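Local coordinates for calcium uptake protein 2, mitochondrial (PDB 6LB7) that probably acts as an EF-hand calcium sensor that helps regulate calcium uptake into mitochondria, at residues I297-D301 / G302-L306; G69-F72 / F73-G77. All blocks are in the same frame, centred on the assembly; numbering follows the deposited sequence.

Contact 1. Residues I297-D301 / G302-L306; sequences IFDLD and GDECL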
loop_
_atom_site.group_PDB
_atom_site.type_symbol
_atom_site.label_atom_id
_atom_site.label_comp_id
_atom_site.label_asym_id
_atom_site.label_seq_id
_atom_site.Cartn_x
_atom_site.Cartn_y
_atom_site.Cartn_z
ATOM N N ILE B 297 23.040 -14.899 10.603
ATOM C CA ILE B 297 21.856 -15.545 11.180
ATOM C C ILE B 297 21.007 -16.224 10.107
ATOM O O ILE B 297 20.476 -17.323 10.321
ATOM C CB ILE B 297 21.007 -14.530 11.971
ATOM C CG1 ILE B 297 21.790 -13.919 13.148
ATOM C CG2 ILE B 297 19.717 -15.188 12.474
ATOM C CD1 ILE B 297 21.029 -12.752 13.815
ATOM N N PHE B 298 20.814 -15.565 8.962
ATOM C CA PHE B 298 19.835 -16.015 7.982
ATOM C C PHE B 298 20.465 -16.528 6.682
ATOM O O PHE B 298 19.745 -16.742 5.708
ATOM C CB PHE B 298 18.835 -14.890 7.683
ATOM C CG PHE B 298 18.019 -14.456 8.889
ATOM C CD1 PHE B 298 18.385 -13.331 9.622
ATOM C CD2 PHE B 298 16.887 -15.166 9.274
ATOM C CE1 PHE B 298 17.648 -12.920 10.724
ATOM C CE2 PHE B 298 16.138 -14.761 10.382
ATOM C CZ PHE B 298 16.517 -13.635 11.103
ATOM N N ASP B 299 21.780 -16.732 6.629
ATOM C CA ASP B 299 22.338 -17.538 5.535
ATOM C C ASP B 299 22.233 -18.982 5.992
ATOM O O ASP B 299 23.080 -19.491 6.727
ATOM C CB ASP B 299 23.771 -17.147 5.191
ATOM C CG ASP B 299 24.427 -18.118 4.189
ATOM O OD1 ASP B 299 23.726 -18.964 3.598
ATOM O OD2 ASP B 299 25.650 -18.025 3.974
ATOM N N LEU B 300 21.146 -19.631 5.576
ATOM C CA LEU B 300 20.773 -20.946 6.074
ATOM C C LEU B 300 21.300 -22.091 5.215
ATOM O O LEU B 300 21.193 -23.249 5.636
ATOM C CB LEU B 300 19.246 -21.057 6.182
ATOM C CG LEU B 300 18.549 -20.053 7.110
ATOM C CD1 LEU B 300 17.086 -20.420 7.287
ATOM C CD2 LEU B 300 19.237 -19.929 8.464
ATOM N N ASP B 301 21.861 -21.801 4.036
ATOM C CA ASP B 301 22.356 -22.832 3.131
ATOM C C ASP B 301 23.872 -22.913 3.078
ATOM O O ASP B 301 24.401 -23.898 2.554
ATOM C CB ASP B 301 21.820 -22.606 1.707
ATOM C CG ASP B 301 20.320 -22.742 1.627
ATOM O OD1 ASP B 301 19.752 -23.460 2.478
ATOM O OD2 ASP B 301 19.706 -22.136 0.722
ATOM N N GLY B 302 24.581 -21.919 3.604
ATOM C CA GLY B 302 26.025 -21.926 3.607
ATOM C C GLY B 302 26.678 -21.395 2.350
ATOM O O GLY B 302 27.910 -21.447 2.244
ATOM N N ASP B 303 25.903 -20.887 1.394
ATOM C CA ASP B 303 26.454 -20.368 0.152
ATOM C C ASP B 303 26.431 -18.847 0.095
ATOM O O ASP B 303 26.471 -18.271 -0.999
ATOM C CB ASP B 303 25.702 -20.956 -1.042
ATOM C CG ASP B 303 26.575 -21.049 -2.274
ATOM O OD1 ASP B 303 27.814 -21.127 -2.115
ATOM O OD2 ASP B 303 26.031 -21.013 -3.402
ATOM N N GLU B 304 26.341 -18.188 1.253
ATOM C CA GLU B 304 26.351 -16.729 1.340
ATOM C C GLU B 304 25.192 -16.088 0.579
ATOM O O GLU B 304 25.303 -14.948 0.112
ATOM C CB GLU B 304 27.689 -16.159 0.866
ATOM C CG GLU B 304 28.854 -16.540 1.755
ATOM C CD GLU B 304 30.163 -16.043 1.208
ATOM O OE1 GLU B 304 30.371 -16.149 -0.022
ATOM O OE2 GLU B 304 30.982 -15.538 2.006
ATOM N N CYS B 305 24.078 -16.808 0.447
ATOM C CA CYS B 305 22.816 -16.221 0.009
ATOM C C CYS B 305 21.865 -16.124 1.195
ATOM O O CYS B 305 21.840 -17.005 2.059
ATOM C CB CYS B 305 22.179 -17.038 -1.117
ATOM S SG CYS B 305 23.261 -17.175 -2.568
ATOM N N LEU B 306 21.089 -15.049 1.239
ATOM C CA LEU B 306 20.209 -14.804 2.371
ATOM C C LEU B 306 18.905 -15.565 2.186
ATOM O O LEU B 306 18.286 -15.507 1.117
ATOM C CB LEU B 306 19.927 -13.306 2.509
ATOM C CG LEU B 306 19.331 -12.898 3.860
ATOM C CD1 LEU B 306 20.407 -12.940 4.924
ATOM C CD2 LEU B 306 18.688 -11.534 3.810
HETATM O O HOH W 1 20.413 -19.197 2.467
#
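The EF-hand loop between helix 288-298 and helix 308-320 is folded round one carboxylate, that of Asp299, whose two oxygens take backbone N-H groups from the turn ahead of it. Gly302 N donates to Asp299 OD1 at 3.1 Å, coming from above the carboxylate plane, 43° out of it. Asp301 N adds a weak bond to the same oxygen. On the second branch, Asp299 OD2 accepts the N-H of Glu304 at 2.8 Å, a weak bond because its angle at the hydrogen is only 127°. The group reaches both because CG stands anti to the backbone N (chi1 172°), which carries the carboxylate into the turn, between the amides of Gly302 and Glu304. The backbone helps: Gly302 and Glu304 both have positive phi, and at Gly302 a CB would run into the carbonyl oxygen of Asp301.

In sequence the segment follows the canonical calcium-binding pattern, with Asp299, Asp301 and Asp303 at the first, third and fifth places and the carbonyl of Cys305 at the seventh. The calcium ion seen in this structure belongs to another loop, that of Asp109 and Glu120. Here Cys305 O lies 3.1 Å from Asp299 OD1, two acceptors side by side, an arrangement consistent with a loop whose oxygens would converge on a cation. A water donates a hydrogen bond to Cys305 O at 2.6 Å and accepts one from Leu300 N, bridging the start of the loop to its far side. At the base, methyl CD1 of Leu306 packs 3.7 Å from Phe298 CB. The Phe298 ring meets Tyr223 and Phe311, and the backbone of Leu306 bonds to Val269, at the loop position where paired EF hands usually join.

Contact 2. Residues G69-F72 / F73-G77; sequences GSTF and FRDLG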
loop_
_atom_site.group_PDB
_atom_site.type_symbol
_atom_site.label_atom_id
_atom_site.label_comp_id
_atom_site.label_asym_id
_atom_site.label_seq_id
_atom_site.Cartn_x
_atom_site.Cartn_y
_atom_site.Cartn_z
ATOM N N GLY B 69 11.039 16.023 24.262
ATOM C CA GLY B 69 11.801 15.333 23.245
ATOM C C GLY B 69 11.610 13.832 23.314
ATOM O O GLY B 69 10.501 13.360 23.579
ATOM N N SER B 70 12.688 13.077 23.116
ATOM C CA SER B 70 12.624 11.623 23.090
ATOM C C SER B 70 12.638 10.974 24.475
ATOM O O SER B 70 12.820 9.759 24.560
ATOM C CB SER B 70 13.781 11.070 22.258
ATOM O OG SER B 70 15.021 11.431 22.827
ATOM N N THR B 71 12.456 11.720 25.564
ATOM C CA THR B 71 12.311 11.097 26.871
ATOM C C THR B 71 10.955 11.377 27.489
ATOM O O THR B 71 10.772 11.129 28.688
ATOM C CB THR B 71 13.410 11.543 27.832
ATOM O OG1 THR B 71 13.257 12.947 28.115
ATOM C CG2 THR B 71 14.779 11.271 27.212
ATOM N N PHE B 72 9.994 11.842 26.689
ATOM C CA PHE B 72 8.675 12.203 27.202
ATOM C C PHE B 72 8.026 11.067 27.993
ATOM O O PHE B 72 7.521 11.281 29.097
ATOM C CB PHE B 72 7.778 12.624 26.028
ATOM C CG PHE B 72 6.363 12.979 26.419
ATOM C CD1 PHE B 72 6.080 14.202 27.021
ATOM C CD2 PHE B 72 5.314 12.101 26.165
ATOM C CE1 PHE B 72 4.781 14.540 27.366
ATOM C CE2 PHE B 72 4.016 12.440 26.510
ATOM C CZ PHE B 72 3.750 13.667 27.101
ATOM N N PHE B 73 7.975 9.854 27.424
ATOM C CA PHE B 73 7.282 8.788 28.158
ATOM C C PHE B 73 8.119 8.304 29.342
ATOM O O PHE B 73 7.572 8.031 30.414
ATOM C CB PHE B 73 6.905 7.620 27.225
ATOM C CG PHE B 73 5.828 7.973 26.219
ATOM C CD1 PHE B 73 4.481 7.779 26.511
ATOM C CD2 PHE B 73 6.165 8.553 25.001
ATOM C CE1 PHE B 73 3.491 8.141 25.595
ATOM C CE2 PHE B 73 5.186 8.913 24.080
ATOM C CZ PHE B 73 3.845 8.711 24.374
ATOM N N ARG B 74 9.446 8.190 29.167
ATOM C CA ARG B 74 10.304 7.734 30.271
ATOM C C ARG B 74 10.332 8.736 31.415
ATOM O O ARG B 74 10.395 8.331 32.577
ATOM C CB ARG B 74 11.739 7.460 29.774
ATOM C CG ARG B 74 11.875 6.096 29.061
ATOM C CD ARG B 74 13.237 5.915 28.335
ATOM N NE ARG B 74 13.425 6.856 27.226
ATOM C CZ ARG B 74 14.547 6.981 26.530
ATOM N NH1 ARG B 74 15.594 6.207 26.812
ATOM N NH2 ARG B 74 14.630 7.874 25.546
ATOM N N ASP B 75 10.278 10.045 31.119
ATOM C CA ASP B 75 10.213 11.037 32.192
ATOM C C ASP B 75 8.915 10.924 32.987
ATOM O O ASP B 75 8.933 10.997 34.220
ATOM C CB ASP B 75 10.372 12.448 31.627
ATOM C CG ASP B 75 11.750 12.693 31.068
ATOM O OD1 ASP B 75 11.916 13.650 30.297
ATOM O OD2 ASP B 75 12.673 11.903 31.362
ATOM N N LEU B 76 7.778 10.754 32.308
ATOM C CA LEU B 76 6.504 10.646 33.018
ATOM C C LEU B 76 6.430 9.399 33.889
ATOM O O LEU B 76 5.898 9.444 35.001
ATOM C CB LEU B 76 5.346 10.639 32.025
ATOM C CG LEU B 76 5.068 11.977 31.347
ATOM C CD1 LEU B 76 4.069 11.772 30.206
ATOM C CD2 LEU B 76 4.544 12.958 32.387
ATOM N N GLY B 77 6.902 8.271 33.392
ATOM C CA GLY B 77 6.819 7.060 34.200
ATOM C C GLY B 77 5.380 6.705 34.511
ATOM O O GLY B 77 4.545 6.582 33.606
#
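Phe72 and Phe73, neighbours in sequence, turn their rings almost perpendicular: the edge of Phe72 at CD2 points at one face of Phe73 in a T-shaped stack, with centroids 5.2 Å apart and planes at 89°. The Phe72 ring in turn offers a face to Leu76, one helical turn on, whose CD1 methyl makes a CH-pi contact 3.9 Å from the centroid. Phe72 sends CG anti to the backbone N (chi1 178°) while Phe73 holds its own beside the N (chi1 -69°), and the two rings leave the backbone in different directions.

The pair stands at the start of the short helix 72-76, where a type I turn from Gly69 to Phe72 leads into the first helical residues and Thr71 occupies the N-cap position. The Thr71 hydroxyl makes no capping bond; OG1 donates instead to Asp75 OD1 at 2.7 Å, from above the carboxylate plane, and Gly67 N is a second donor to that oxygen. The backbone follows suit, Asp75 N binding Thr71 O at 2.7 Å.

Arg74 folds back at chi3 so that NH2 reaches Ser70 O at 2.8 Å, with the carbonyl oxygen in the guanidinium plane. The same guanidinium forms salt bridges with Glu186 and Glu189 of helix 173-196. A leucine in its place would probably leave both glutamates without this cationic mate and Ser70 O without its side-chain donor.

Two uses of a carboxylate at a change of secondary structure can be compared here. Contact 1 runs from the end of helix 288-298 into the following loop, where Asp299 accepts amides; in contact 2 the acid comes inside a helix and reaches back to its N-cap residue. The two sites do not touch: they lie in series along the chain on opposite sides of its centre, their centres 40 Å apart and nearest atoms about 24 Å apart. Contact 1 is peripheral, 28 Å from the chain centre, whereas contact 2 is 15 Å from it. The bound calcium ion belongs to neither, being held by Asp109, Asp111, Asn113, Met115 and Glu120.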